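PDB 4CZW: Pab-dependent poly(a)-specific ribonuclease subunit PAN2 from Neurospora crassa, which probably shortens the poly(A) tails of mRNAs as catalytic subunit of the Pan2-Pan3 deadenylase, represented here by its protease-like and nuclease domains. Local coordinates for residues N34-P39 / F367-I372; V343-V348 / W361-D366; T446-L451 / H472-A477; D493-I498 / T515-I520. All blocks are in the same frame, centred on the assembly; numbering follows the deposited sequence.

Contact 1: N34-P39 / F367-I372; sequences NNTPYP and FSVRGI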
loop_
_atom_site.group_PDB
_atom_site.type_symbol
_atom_site.label_atom_id
_atom_site.label_comp_id
_atom_site.label_asym_id
_atom_site.label_seq_id
_atom_site.Cartn_x
_atom_site.Cartn_y
_atom_site.Cartn_z
ATOM N N ASN A 34 -16.304 5.718 -8.874
ATOM C CA ASN A 34 -15.772 4.389 -9.163
ATOM C C ASN A 34 -16.865 3.324 -9.236
ATOM O O ASN A 34 -17.526 3.027 -8.241
ATOM C CB ASN A 34 -14.727 4.002 -8.110
ATOM C CG ASN A 34 -14.062 2.668 -8.402
ATOM O OD1 ASN A 34 -14.138 2.150 -9.516
ATOM N ND2 ASN A 34 -13.398 2.109 -7.397
ATOM N N ASN A 35 -17.045 2.752 -10.425
ATOM C CA ASN A 35 -18.013 1.681 -10.638
ATOM C C ASN A 35 -17.322 0.353 -10.938
ATOM O O ASN A 35 -17.948 -0.589 -11.432
ATOM C CB ASN A 35 -18.966 2.042 -11.780
ATOM C CG ASN A 35 -19.692 3.355 -11.546
ATOM O OD1 ASN A 35 -20.063 3.683 -10.419
ATOM N ND2 ASN A 35 -19.895 4.114 -12.617
ATOM N N THR A 36 -16.029 0.287 -10.632
ATOM C CA THR A 36 -15.209 -0.879 -10.940
ATOM C C THR A 36 -14.871 -1.663 -9.672
ATOM O O THR A 36 -14.933 -1.118 -8.571
ATOM C CB THR A 36 -13.900 -0.465 -11.648
ATOM O OG1 THR A 36 -12.985 0.079 -10.689
ATOM C CG2 THR A 36 -14.180 0.570 -12.726
ATOM N N PRO A 37 -14.516 -2.952 -9.822
ATOM C CA PRO A 37 -14.081 -3.747 -8.665
ATOM C C PRO A 37 -12.670 -3.398 -8.190
ATOM O O PRO A 37 -12.135 -4.076 -7.312
ATOM C CB PRO A 37 -14.132 -5.184 -9.192
ATOM C CG PRO A 37 -13.947 -5.047 -10.664
ATOM C CD PRO A 37 -14.670 -3.783 -11.029
ATOM N N TYR A 38 -12.080 -2.356 -8.766
ATOM C CA TYR A 38 -10.740 -1.924 -8.388
ATOM C C TYR A 38 -10.794 -0.579 -7.671
ATOM O O TYR A 38 -10.962 0.462 -8.306
ATOM C CB TYR A 38 -9.839 -1.840 -9.620
ATOM C CG TYR A 38 -9.879 -3.082 -10.480
ATOM C CD1 TYR A 38 -9.171 -4.221 -10.120
ATOM C CD2 TYR A 38 -10.628 -3.117 -11.648
ATOM C CE1 TYR A 38 -9.207 -5.360 -10.902
ATOM C CE2 TYR A 38 -10.670 -4.252 -12.437
ATOM C CZ TYR A 38 -9.958 -5.370 -12.058
ATOM O OH TYR A 38 -9.996 -6.502 -12.840
ATOM N N PRO A 39 -10.647 -0.603 -6.339
ATOM C CA PRO A 39 -10.759 0.597 -5.504
ATOM C C PRO A 39 -9.632 1.594 -5.740
ATOM O O PRO A 39 -8.520 1.202 -6.096
ATOM C CB PRO A 39 -10.695 0.037 -4.080
ATOM C CG PRO A 39 -9.930 -1.233 -4.215
ATOM C CD PRO A 39 -10.336 -1.803 -5.542
ATOM N N PHE A 367 -9.347 8.481 -6.042
ATOM C CA PHE A 367 -10.512 7.640 -5.782
ATOM C C PHE A 367 -11.443 7.581 -6.990
ATOM O O PHE A 367 -12.513 6.975 -6.932
ATOM C CB PHE A 367 -11.271 8.126 -4.542
ATOM C CG PHE A 367 -11.672 9.574 -4.592
ATOM C CD1 PHE A 367 -12.886 9.954 -5.141
ATOM C CD2 PHE A 367 -10.844 10.554 -4.070
ATOM C CE1 PHE A 367 -13.260 11.284 -5.182
ATOM C CE2 PHE A 367 -11.212 11.886 -4.108
ATOM C CZ PHE A 367 -12.422 12.251 -4.662
ATOM N N SER A 368 -11.029 8.209 -8.086
ATOM C CA SER A 368 -11.770 8.122 -9.339
ATOM C C SER A 368 -11.142 7.071 -10.248
ATOM O O SER A 368 -10.069 7.287 -10.814
ATOM C CB SER A 368 -11.811 9.480 -10.041
ATOM O OG SER A 368 -12.526 9.402 -11.261
ATOM N N VAL A 369 -11.814 5.933 -10.382
ATOM C CA VAL A 369 -11.292 4.818 -11.164
ATOM C C VAL A 369 -12.135 4.569 -12.410
ATOM O O VAL A 369 -13.364 4.539 -12.342
ATOM C CB VAL A 369 -11.235 3.530 -10.322
ATOM C CG1 VAL A 369 -10.644 2.385 -11.131
ATOM C CG2 VAL A 369 -10.432 3.767 -9.054
ATOM N N ARG A 370 -11.468 4.387 -13.545
ATOM C CA ARG A 370 -12.159 4.204 -14.815
ATOM C C ARG A 370 -11.377 3.274 -15.735
ATOM O O ARG A 370 -10.145 3.299 -15.747
ATOM C CB ARG A 370 -12.375 5.555 -15.493
ATOM C CG ARG A 370 -13.778 5.786 -16.019
ATOM C CD ARG A 370 -14.010 7.265 -16.282
ATOM N NE ARG A 370 -14.955 7.852 -15.338
ATOM C CZ ARG A 370 -14.641 8.244 -14.107
ATOM N NH1 ARG A 370 -13.400 8.108 -13.661
ATOM N NH2 ARG A 370 -15.570 8.769 -13.319
ATOM N N GLY A 371 -12.094 2.455 -16.500
ATOM C CA GLY A 371 -11.461 1.577 -17.468
ATOM C C GLY A 371 -11.126 2.327 -18.743
ATOM O O GLY A 371 -11.911 3.152 -19.209
ATOM N N ILE A 372 -9.953 2.049 -19.302
ATOM C CA ILE A 372 -9.513 2.718 -20.521
ATOM C C ILE A 372 -8.929 1.728 -21.522
ATOM O O ILE A 372 -8.619 0.588 -21.175
ATOM C CB ILE A 372 -8.459 3.804 -20.224
ATOM C CG1 ILE A 372 -7.255 3.195 -19.501
ATOM C CG2 ILE A 372 -9.065 4.935 -19.407
ATOM C CD1 ILE A 372 -6.170 4.196 -19.174
HETATM O O HOH W 1 -16.259 4.356 -12.528
#

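Contact 2: V343-V348 / W361-D366; sequences VATVNV and WHLFND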
loop_
_atom_site.group_PDB
_atom_site.type_symbol
_atom_site.label_atom_id
_atom_site.label_comp_id
_atom_site.label_asym_id
_atom_site.label_seq_id
_atom_site.Cartn_x
_atom_site.Cartn_y
_atom_site.Cartn_z
ATOM N N VAL A 343 -1.606 10.647 -11.512
ATOM C CA VAL A 343 -2.566 9.566 -11.689
ATOM C C VAL A 343 -1.812 8.298 -12.069
ATOM O O VAL A 343 -0.602 8.336 -12.296
ATOM C CB VAL A 343 -3.616 9.888 -12.769
ATOM C CG1 VAL A 343 -4.364 11.168 -12.421
ATOM C CG2 VAL A 343 -2.955 9.999 -14.135
ATOM N N ALA A 344 -2.521 7.178 -12.136
ATOM C CA ALA A 344 -1.891 5.912 -12.485
ATOM C C ALA A 344 -2.682 5.170 -13.555
ATOM O O ALA A 344 -3.872 4.903 -13.389
ATOM C CB ALA A 344 -1.733 5.042 -11.247
ATOM N N THR A 345 -2.014 4.851 -14.658
ATOM C CA THR A 345 -2.607 4.036 -15.709
ATOM C C THR A 345 -2.000 2.640 -15.654
ATOM O O THR A 345 -0.840 2.444 -16.015
ATOM C CB THR A 345 -2.391 4.649 -17.102
ATOM O OG1 THR A 345 -0.989 4.843 -17.330
ATOM C CG2 THR A 345 -3.104 5.989 -17.208
ATOM N N VAL A 346 -2.790 1.674 -15.195
ATOM C CA VAL A 346 -2.282 0.337 -14.911
ATOM C C VAL A 346 -3.071 -0.758 -15.627
ATOM O O VAL A 346 -4.299 -0.711 -15.693
ATOM C CB VAL A 346 -2.308 0.054 -13.389
ATOM C CG1 VAL A 346 -1.777 -1.338 -13.085
ATOM C CG2 VAL A 346 -1.510 1.107 -12.637
ATOM N N ASN A 347 -2.354 -1.738 -16.171
ATOM C CA ASN A 347 -2.978 -2.944 -16.701
ATOM C C ASN A 347 -3.184 -3.951 -15.573
ATOM O O ASN A 347 -2.254 -4.654 -15.181
ATOM C CB ASN A 347 -2.121 -3.549 -17.816
ATOM C CG ASN A 347 -2.868 -4.591 -18.634
ATOM O OD1 ASN A 347 -3.711 -5.324 -18.116
ATOM N ND2 ASN A 347 -2.559 -4.659 -19.923
ATOM N N VAL A 348 -4.408 -4.019 -15.058
ATOM C CA VAL A 348 -4.709 -4.865 -13.905
ATOM C C VAL A 348 -4.765 -6.348 -14.263
ATOM O O VAL A 348 -5.006 -7.192 -13.399
ATOM C CB VAL A 348 -6.049 -4.468 -13.254
ATOM C CG1 VAL A 348 -6.008 -3.016 -12.805
ATOM C CG2 VAL A 348 -7.201 -4.704 -14.218
ATOM N N TRP A 361 -6.571 -2.176 -19.064
ATOM C CA TRP A 361 -6.004 -0.940 -18.532
ATOM C C TRP A 361 -7.044 -0.101 -17.798
ATOM O O TRP A 361 -8.184 0.029 -18.245
ATOM C CB TRP A 361 -5.373 -0.123 -19.661
ATOM C CG TRP A 361 -4.212 -0.809 -20.311
ATOM C CD1 TRP A 361 -4.259 -1.685 -21.358
ATOM C CD2 TRP A 361 -2.830 -0.679 -19.957
ATOM N NE1 TRP A 361 -2.991 -2.107 -21.678
ATOM C CE2 TRP A 361 -2.097 -1.505 -20.833
ATOM C CE3 TRP A 361 -2.142 0.055 -18.986
ATOM C CZ2 TRP A 361 -0.709 -1.617 -20.765
ATOM C CZ3 TRP A 361 -0.765 -0.058 -18.921
ATOM C CH2 TRP A 361 -0.063 -0.887 -19.805
ATOM N N HIS A 362 -6.637 0.471 -16.669
ATOM C CA HIS A 362 -7.517 1.322 -15.876
ATOM C C HIS A 362 -6.828 2.618 -15.462
ATOM O O HIS A 362 -5.621 2.642 -15.216
ATOM C CB HIS A 362 -8.006 0.582 -14.631
ATOM C CG HIS A 362 -9.028 -0.473 -14.916
ATOM N ND1 HIS A 362 -8.706 -1.692 -15.473
ATOM C CD2 HIS A 362 -10.368 -0.491 -14.720
ATOM C CE1 HIS A 362 -9.804 -2.415 -15.607
ATOM N NE2 HIS A 362 -10.826 -1.709 -15.158
ATOM N N LEU A 363 -7.605 3.692 -15.383
ATOM C CA LEU A 363 -7.100 4.975 -14.917
ATOM C C LEU A 363 -7.385 5.158 -13.430
ATOM O O LEU A 363 -8.542 5.211 -13.015
ATOM C CB LEU A 363 -7.720 6.122 -15.718
ATOM C CG LEU A 363 -7.499 7.533 -15.168
ATOM C CD1 LEU A 363 -6.019 7.874 -15.117
ATOM C CD2 LEU A 363 -8.263 8.557 -15.994
ATOM N N PHE A 364 -6.326 5.250 -12.634
ATOM C CA PHE A 364 -6.472 5.453 -11.198
ATOM C C PHE A 364 -6.187 6.900 -10.812
ATOM O O PHE A 364 -5.099 7.222 -10.333
ATOM C CB PHE A 364 -5.549 4.509 -10.422
ATOM C CG PHE A 364 -5.960 3.065 -10.494
ATOM C CD1 PHE A 364 -6.857 2.543 -9.576
ATOM C CD2 PHE A 364 -5.448 2.232 -11.473
ATOM C CE1 PHE A 364 -7.238 1.215 -9.637
ATOM C CE2 PHE A 364 -5.825 0.903 -11.538
ATOM C CZ PHE A 364 -6.720 0.394 -10.619
ATOM N N ASN A 365 -7.168 7.768 -11.035
ATOM C CA ASN A 365 -7.073 9.158 -10.609
ATOM C C ASN A 365 -7.579 9.297 -9.181
ATOM O O ASN A 365 -8.727 9.686 -8.956
ATOM C CB ASN A 365 -7.861 10.068 -11.554
ATOM C CG ASN A 365 -7.707 11.540 -11.216
ATOM O OD1 ASN A 365 -6.875 11.918 -10.390
ATOM N ND2 ASN A 365 -8.506 12.380 -11.863
ATOM N N ASP A 366 -6.710 8.971 -8.226
ATOM C CA ASP A 366 -7.072 8.912 -6.812
ATOM C C ASP A 366 -8.254 7.968 -6.598
ATOM O O ASP A 366 -8.175 6.788 -6.937
ATOM C CB ASP A 366 -7.381 10.310 -6.269
ATOM C CG ASP A 366 -6.135 11.162 -6.117
ATOM O OD1 ASP A 366 -5.116 10.642 -5.613
ATOM O OD2 ASP A 366 -6.169 12.349 -6.503
#

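Contact 3: T446-L451 / H472-A477; sequences TEFIRL and HAIARA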
loop_
_atom_site.group_PDB
_atom_site.type_symbol
_atom_site.label_atom_id
_atom_site.label_comp_id
_atom_site.label_asym_id
_atom_site.label_seq_id
_atom_site.Cartn_x
_atom_site.Cartn_y
_atom_site.Cartn_z
ATOM N N THR A 446 -13.383 1.084 19.497
ATOM C CA THR A 446 -12.198 1.925 19.646
ATOM C C THR A 446 -12.530 3.313 20.191
ATOM O O THR A 446 -13.695 3.698 20.273
ATOM C CB THR A 446 -11.456 2.093 18.302
ATOM O OG1 THR A 446 -12.286 2.810 17.380
ATOM C CG2 THR A 446 -11.092 0.738 17.710
ATOM N N GLU A 447 -11.491 4.054 20.566
ATOM C CA GLU A 447 -11.642 5.431 21.026
ATOM C C GLU A 447 -10.760 6.363 20.199
ATOM O O GLU A 447 -9.643 6.002 19.830
ATOM C CB GLU A 447 -11.295 5.549 22.512
ATOM C CG GLU A 447 -12.101 4.632 23.422
ATOM C CD GLU A 447 -13.579 4.983 23.462
ATOM O OE1 GLU A 447 -13.940 6.120 23.091
ATOM O OE2 GLU A 447 -14.382 4.117 23.870
ATOM N N PHE A 448 -11.264 7.560 19.912
ATOM C CA PHE A 448 -10.559 8.491 19.033
ATOM C C PHE A 448 -9.954 9.672 19.784
ATOM O O PHE A 448 -10.374 10.003 20.893
ATOM C CB PHE A 448 -11.499 9.028 17.947
ATOM C CG PHE A 448 -12.034 7.976 17.014
ATOM C CD1 PHE A 448 -11.465 6.715 16.955
ATOM C CD2 PHE A 448 -13.105 8.261 16.183
ATOM C CE1 PHE A 448 -11.963 5.754 16.094
ATOM C CE2 PHE A 448 -13.604 7.306 15.318
ATOM C CZ PHE A 448 -13.034 6.052 15.275
ATOM N N ILE A 449 -8.962 10.302 19.162
ATOM C CA ILE A 449 -8.448 11.591 19.613
ATOM C C ILE A 449 -8.258 12.496 18.401
ATOM O O ILE A 449 -8.276 12.028 17.263
ATOM C CB ILE A 449 -7.116 11.456 20.387
ATOM C CG1 ILE A 449 -6.093 10.655 19.578
ATOM C CG2 ILE A 449 -7.345 10.819 21.749
ATOM C CD1 ILE A 449 -5.115 11.514 18.799
ATOM N N ARG A 450 -8.072 13.789 18.644
ATOM C CA ARG A 450 -7.912 14.747 17.555
ATOM C C ARG A 450 -6.443 15.049 17.276
ATOM O O ARG A 450 -5.647 15.218 18.200
ATOM C CB ARG A 450 -8.656 16.045 17.871
ATOM C CG ARG A 450 -10.151 15.878 18.077
ATOM C CD ARG A 450 -10.933 16.705 17.073
ATOM N NE ARG A 450 -12.323 16.892 17.478
ATOM C CZ ARG A 450 -12.758 17.929 18.186
ATOM N NH1 ARG A 450 -11.909 18.875 18.568
ATOM N NH2 ARG A 450 -14.039 18.024 18.511
ATOM N N LEU A 451 -6.093 15.119 15.996
ATOM C CA LEU A 451 -4.733 15.450 15.589
ATOM C C LEU A 451 -4.681 16.811 14.901
ATOM O O LEU A 451 -5.716 17.414 14.617
ATOM C CB LEU A 451 -4.168 14.373 14.663
ATOM C CG LEU A 451 -3.837 13.026 15.306
ATOM C CD1 LEU A 451 -3.250 12.074 14.277
ATOM C CD2 LEU A 451 -2.879 13.216 16.471
ATOM N N HIS A 472 -8.700 12.235 12.864
ATOM C CA HIS A 472 -8.807 11.353 14.021
ATOM C C HIS A 472 -7.721 10.283 14.013
ATOM O O HIS A 472 -7.115 10.004 12.980
ATOM C CB HIS A 472 -10.186 10.692 14.071
ATOM C CG HIS A 472 -11.298 11.631 14.424
ATOM N ND1 HIS A 472 -11.505 12.088 15.707
ATOM C CD2 HIS A 472 -12.267 12.191 13.664
ATOM C CE1 HIS A 472 -12.552 12.895 15.722
ATOM N NE2 HIS A 472 -13.033 12.972 14.495
ATOM N N ALA A 473 -7.486 9.687 15.176
ATOM C CA ALA A 473 -6.512 8.613 15.308
ATOM C C ALA A 473 -6.891 7.689 16.457
ATOM O O ALA A 473 -7.426 8.136 17.472
ATOM C CB ALA A 473 -5.118 9.177 15.518
ATOM N N ILE A 474 -6.615 6.400 16.291
ATOM C CA ILE A 474 -6.908 5.417 17.325
ATOM C C ILE A 474 -6.050 5.656 18.561
ATOM O O ILE A 474 -4.822 5.680 18.480
ATOM C CB ILE A 474 -6.679 3.980 16.822
ATOM C CG1 ILE A 474 -7.510 3.715 15.565
ATOM C CG2 ILE A 474 -7.019 2.973 17.911
ATOM C CD1 ILE A 474 -8.998 3.856 15.782
ATOM N N ALA A 475 -6.703 5.841 19.703
ATOM C CA ALA A 475 -6.001 6.034 20.966
ATOM C C ALA A 475 -6.145 4.799 21.845
ATOM O O ALA A 475 -5.339 4.563 22.744
ATOM C CB ALA A 475 -6.525 7.264 21.685
ATOM N N ARG A 476 -7.183 4.016 21.573
ATOM C CA ARG A 476 -7.444 2.792 22.319
ATOM C C ARG A 476 -8.238 1.808 21.468
ATOM O O ARG A 476 -9.196 2.188 20.795
ATOM C CB ARG A 476 -8.198 3.099 23.615
ATOM C CG ARG A 476 -8.515 1.873 24.454
ATOM C CD ARG A 476 -9.417 2.221 25.626
ATOM N NE ARG A 476 -9.773 1.040 26.407
ATOM C CZ ARG A 476 -10.630 1.048 27.422
ATOM N NH1 ARG A 476 -11.224 2.177 27.783
ATOM N NH2 ARG A 476 -10.896 -0.074 28.077
ATOM N N ALA A 477 -7.834 0.544 21.496
ATOM C CA ALA A 477 -8.523 -0.496 20.741
ATOM C C ALA A 477 -8.840 -1.690 21.631
ATOM O O ALA A 477 -7.938 -2.353 22.143
ATOM C CB ALA A 477 -7.685 -0.927 19.548
#

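Contact 4: D493-I498 / T515-I520; sequences DDYIHI and TDLDPI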
loop_
_atom_site.group_PDB
_atom_site.type_symbol
_atom_site.label_atom_id
_atom_site.label_comp_id
_atom_site.label_asym_id
_atom_site.label_seq_id
_atom_site.Cartn_x
_atom_site.Cartn_y
_atom_site.Cartn_z
ATOM N N ASP A 493 -6.700 -4.931 24.770
ATOM C CA ASP A 493 -7.062 -3.598 25.235
ATOM C C ASP A 493 -5.845 -2.688 25.146
ATOM O O ASP A 493 -5.300 -2.254 26.161
ATOM C CB ASP A 493 -7.604 -3.642 26.666
ATOM C CG ASP A 493 -8.208 -2.319 27.100
ATOM O OD1 ASP A 493 -8.694 -1.568 26.227
ATOM O OD2 ASP A 493 -8.199 -2.029 28.315
ATOM N N ASP A 494 -5.423 -2.409 23.918
ATOM C CA ASP A 494 -4.204 -1.649 23.680
ATOM C C ASP A 494 -4.447 -0.147 23.616
ATOM O O ASP A 494 -5.361 0.320 22.936
ATOM C CB ASP A 494 -3.538 -2.111 22.383
ATOM C CG ASP A 494 -3.116 -3.564 22.428
ATOM O OD1 ASP A 494 -2.878 -4.080 23.540
ATOM O OD2 ASP A 494 -3.020 -4.189 21.351
ATOM N N TYR A 495 -3.619 0.602 24.335
ATOM C CA TYR A 495 -3.567 2.050 24.190
ATOM C C TYR A 495 -2.417 2.390 23.251
ATOM O O TYR A 495 -1.385 1.717 23.257
ATOM C CB TYR A 495 -3.396 2.734 25.547
ATOM C CG TYR A 495 -4.650 2.750 26.393
ATOM C CD1 TYR A 495 -5.188 1.573 26.898
ATOM C CD2 TYR A 495 -5.292 3.944 26.694
ATOM C CE1 TYR A 495 -6.329 1.584 27.677
ATOM C CE2 TYR A 495 -6.435 3.965 27.472
ATOM C CZ TYR A 495 -6.948 2.783 27.960
ATOM O OH TYR A 495 -8.086 2.797 28.733
ATOM N N ILE A 496 -2.591 3.428 22.440
ATOM C CA ILE A 496 -1.635 3.716 21.378
ATOM C C ILE A 496 -0.666 4.836 21.730
ATOM O O ILE A 496 -1.078 5.959 22.021
ATOM C CB ILE A 496 -2.356 4.091 20.071
ATOM C CG1 ILE A 496 -3.421 3.045 19.733
ATOM C CG2 ILE A 496 -1.356 4.240 18.933
ATOM C CD1 ILE A 496 -2.882 1.640 19.647
ATOM N N HIS A 497 0.625 4.522 21.700
ATOM C CA HIS A 497 1.657 5.538 21.842
ATOM C C HIS A 497 1.734 6.339 20.550
ATOM O O HIS A 497 2.459 5.977 19.623
ATOM C CB HIS A 497 3.013 4.909 22.172
ATOM C CG HIS A 497 4.104 5.908 22.405
ATOM N ND1 HIS A 497 3.869 7.263 22.495
ATOM C CD2 HIS A 497 5.439 5.749 22.566
ATOM C CE1 HIS A 497 5.010 7.895 22.700
ATOM N NE2 HIS A 497 5.979 6.999 22.748
ATOM N N ILE A 498 0.975 7.427 20.496
ATOM C CA ILE A 498 0.877 8.237 19.290
ATOM C C ILE A 498 2.054 9.198 19.161
ATOM O O ILE A 498 2.302 10.018 20.046
ATOM C CB ILE A 498 -0.442 9.028 19.268
ATOM C CG1 ILE A 498 -1.624 8.060 19.355
ATOM C CG2 ILE A 498 -0.531 9.887 18.017
ATOM C CD1 ILE A 498 -2.959 8.736 19.500
ATOM N N THR A 515 -2.275 10.793 30.577
ATOM C CA THR A 515 -1.510 9.824 31.350
ATOM C C THR A 515 -1.557 8.444 30.697
ATOM O O THR A 515 -0.553 7.733 30.656
ATOM C CB THR A 515 -2.031 9.726 32.798
ATOM O OG1 THR A 515 -1.944 11.012 33.425
ATOM C CG2 THR A 515 -1.216 8.720 33.599
ATOM N N ASP A 516 -2.725 8.080 30.173
ATOM C CA ASP A 516 -2.914 6.782 29.531
ATOM C C ASP A 516 -2.001 6.597 28.321
ATOM O O ASP A 516 -1.611 5.476 27.993
ATOM C CB ASP A 516 -4.373 6.602 29.104
ATOM C CG ASP A 516 -5.337 6.659 30.272
ATOM O OD1 ASP A 516 -5.357 5.704 31.075
ATOM O OD2 ASP A 516 -6.082 7.655 30.381
ATOM N N LEU A 517 -1.665 7.701 27.661
ATOM C CA LEU A 517 -0.840 7.648 26.460
ATOM C C LEU A 517 0.605 8.057 26.739
ATOM O O LEU A 517 1.458 7.989 25.854
ATOM C CB LEU A 517 -1.435 8.539 25.368
ATOM C CG LEU A 517 -2.883 8.241 24.973
ATOM C CD1 LEU A 517 -3.330 9.150 23.837
ATOM C CD2 LEU A 517 -3.051 6.777 24.595
ATOM N N ASP A 518 0.875 8.483 27.969
ATOM C CA ASP A 518 2.225 8.872 28.368
ATOM C C ASP A 518 3.051 7.649 28.756
ATOM O O ASP A 518 2.752 6.988 29.747
ATOM C CB ASP A 518 2.178 9.867 29.529
ATOM C CG ASP A 518 3.557 10.337 29.950
ATOM O OD1 ASP A 518 4.040 11.343 29.388
ATOM O OD2 ASP A 518 4.156 9.702 30.843
ATOM N N PRO A 519 4.103 7.357 27.975
ATOM C CA PRO A 519 4.934 6.153 28.118
ATOM C C PRO A 519 5.563 5.993 29.502
ATOM O O PRO A 519 5.890 4.874 29.897
ATOM C CB PRO A 519 6.023 6.352 27.059
ATOM C CG PRO A 519 5.434 7.300 26.076
ATOM C CD PRO A 519 4.571 8.219 26.877
ATOM N N ILE A 520 5.729 7.096 30.221
ATOM C CA ILE A 520 6.379 7.066 31.524
ATOM C C ILE A 520 5.401 6.733 32.651
ATOM O O ILE A 520 5.732 5.978 33.567
ATOM C CB ILE A 520 7.063 8.414 31.836
ATOM C CG1 ILE A 520 8.043 8.785 30.721
ATOM C CG2 ILE A 520 7.778 8.361 33.178
ATOM C CD1 ILE A 520 8.756 10.101 30.949
#

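Contact 1: N34-P39 / F367-I372
Val369 carries this contact from the strand side, its isopropyl group facing the loop 34-39. Its CB comes to 3.3 Å from Asn34 OD1, the two side chains lying side by side and pointing the same way. The CG1 branch, anti to its backbone N, crosses obliquely to Thr36, with Val369 CG1 3.3 Å from Thr36 OG1. Both branches meet one carbonyl: Val369 CG1 and CG2 each lie 3.4 Å from Tyr38 O. A valine is thus met largely by oxygens, and the loop uses those oxygens to bind itself together. Asn34, its CG anti to the backbone N (chi1 -176°), accepts twice through OD1. Thr36 N gives a 2.9 Å bond to Asn34 OD1 from above the carbonyl plane, closing an Asx turn, while Thr36 OG1 donates to the same oxygen at 2.6 Å, in the plane and on a lone pair. An ST turn follows directly, Tyr38 N donating to Thr36 OG1. This folded loop rests on strand 368-371 in the pseudo-USP domain, thought to serve Pan2 as a scaffold. With OD1 taken by two donors, and Asn34 ND2 bonded to Tyr38 O at 3.1 Å and to Pro98 O, the amide's rotation is fixed from both ends. A water accepts from Asn35 N and donates to Val369 O, 2.9 Å from the water oxygen. Further out, Tyr38 OH is hydrogen-bonded to Glu352 and Arg360, and its ring meets His362 edge-to-face.

Contact 2: V343-V348 / W361-D366
Trp361 turns one face of its indole to Asn347, and that is the broadest fit between these two antiparallel strands of the pseudo-USP domain's mixed sheet. Asn347 CB stands over the six-membered ring, 3.5 Å from its centroid and 7° off the normal, a CH-pi contact. The amide beyond it is tilted 55° to the ring; Asn347 OD1 bonds Gly349 N, and Asn347 ND2 and Trp361 NE1, both donors, are not bonded to each other. An alanine at Trp361 would take away the ring that packs on the Asn347 methylene and would probably loosen this end of the strand pair. Further along the same face, Leu363 CD1 dips between two branched neighbours, 3.9 Å from Val343 CG2 and 4.1 Å from Thr345 CG2. On the other face the small methyl of Ala344 makes room for the root of Phe364, the two CB atoms 3.9 Å apart. The Phe364 ring then runs alongside the neighbouring strand, its CE2 4.1 Å from Val346 CB and its CZ near Val348 CG1. Val348 CG2 in turn abuts His362 ND1, which bonds Arg360 O. Four backbone bonds link the hydrogen-bonded pairs Ala344-Phe364 and Val346-His362, the straightest being Phe364 N to Ala344 O at 168°. These bonds serve the paired residues, while Val343, Thr345 and Asn347 bond to strand 321-334, which leaves the side chains to join mostly by apolar and CH-pi packing.

Contact 3: T446-L451 / H472-A477
Ile449 has CG1 in the crowded position between backbone N and carbonyl carbon (chi1 52°), so its two branches spread over the methyls of Ala473 and Ala475. These are antiparallel strands of the RNase H-like sheet of the DEDD exonuclease domain, interrupted by a beta bulge: the register shifts by one between Glu447 and Phe448. Ala475 N donates to Glu447 O at 2.9 Å and 174°, while Glu447 N bonds Arg476 O. Beyond the bulge, Ile449 and Ala473 exchange two backbone bonds. Ile449 CG2 lies 3.6 Å from Ala475 CB, and Ile449 CD1 is 4.0 Å from Ala473 CB, where Leu451 CD1 joins in. An alanine at Ile449 would lack both branches and would probably leave the methyls of Ala473 and Ala475 less well packed. Glu447, probably a ligand of the catalytic metal, runs side by side with Arg476 without a salt bridge between them; the extended arginine goes on to Asp603 and Asp493. Thr446 OG1 bonds Asp554, another probable metal ligand, which ties the strand to helix 551-558. The Phe448 and His472 side chains cross at about a right angle, their ring planes 41° apart, while Phe448 CE1 touches Ile474 CD1 at 3.5 Å.

Contact 4: D493-I498 / T515-I520
Here the end of strand 490-496, in the central sheet of the RNase H-like exonuclease domain, packs against a weakly bonded helical turn at 515-517 and the chain just after it. No hydrogen bond crosses. Apolar packing centres on Leu517, whose CG is anti to the carbonyl carbon (chi1 -56°), so that CD2 comes to the edge of the Tyr495 ring. Leu517 CD2 lies 4.2 Å from Tyr495 CB and also rests against the main chain, 3.3 Å from Ile496 O. A looser touch joins Ile498 CD1 to Leu517 CD1. Carbon-to-ring contact also involves an acid: Asp516 CB approaches Tyr495 CD2 at 3.7 Å, the two side chains side by side with ring and carboxylate planes 27° apart. The carboxylate itself is engaged outside the contact, OD1 in a salt bridge to Arg524 and OD2 bonded to Thr513, which would fix how the methylene meets the tyrosine. Within the turn, Asp518 N bonds Thr515 O. The last kind is CH-pi. His497 swings CG anti to its backbone N (chi1 -177°) and turns a ring face to Pro519, whose CG sits 3.6 Å from the ring centroid, displaced toward the rim with His497 NE2 nearest at 3.4 Å.

How the contacts relate
Contacts 1 and 2 belong to the pseudo-USP domain and share one sheet: strands 361-365 and 368-371 are neighbours, joined through Arg370 O to Leu363 N. Contacts 3 and 4 form a second pair in the exonuclease sheet, where strands 471-481 and 490-496 lie together and Arg476 meets Asp493. Between centres, contacts 1 and 2 lie about 30 to 40 Å from contacts 3 and 4. Contacts 1 and 2 are buried, 3 and 4 partly so, with Pro519 exposed. Contacts 2 and 3 are strand pairs bonded through the backbone; contacts 1 and 4 lack direct hydrogen bonds and dock less regular chain onto a strand. Only contact 3 holds a probable metal ligand.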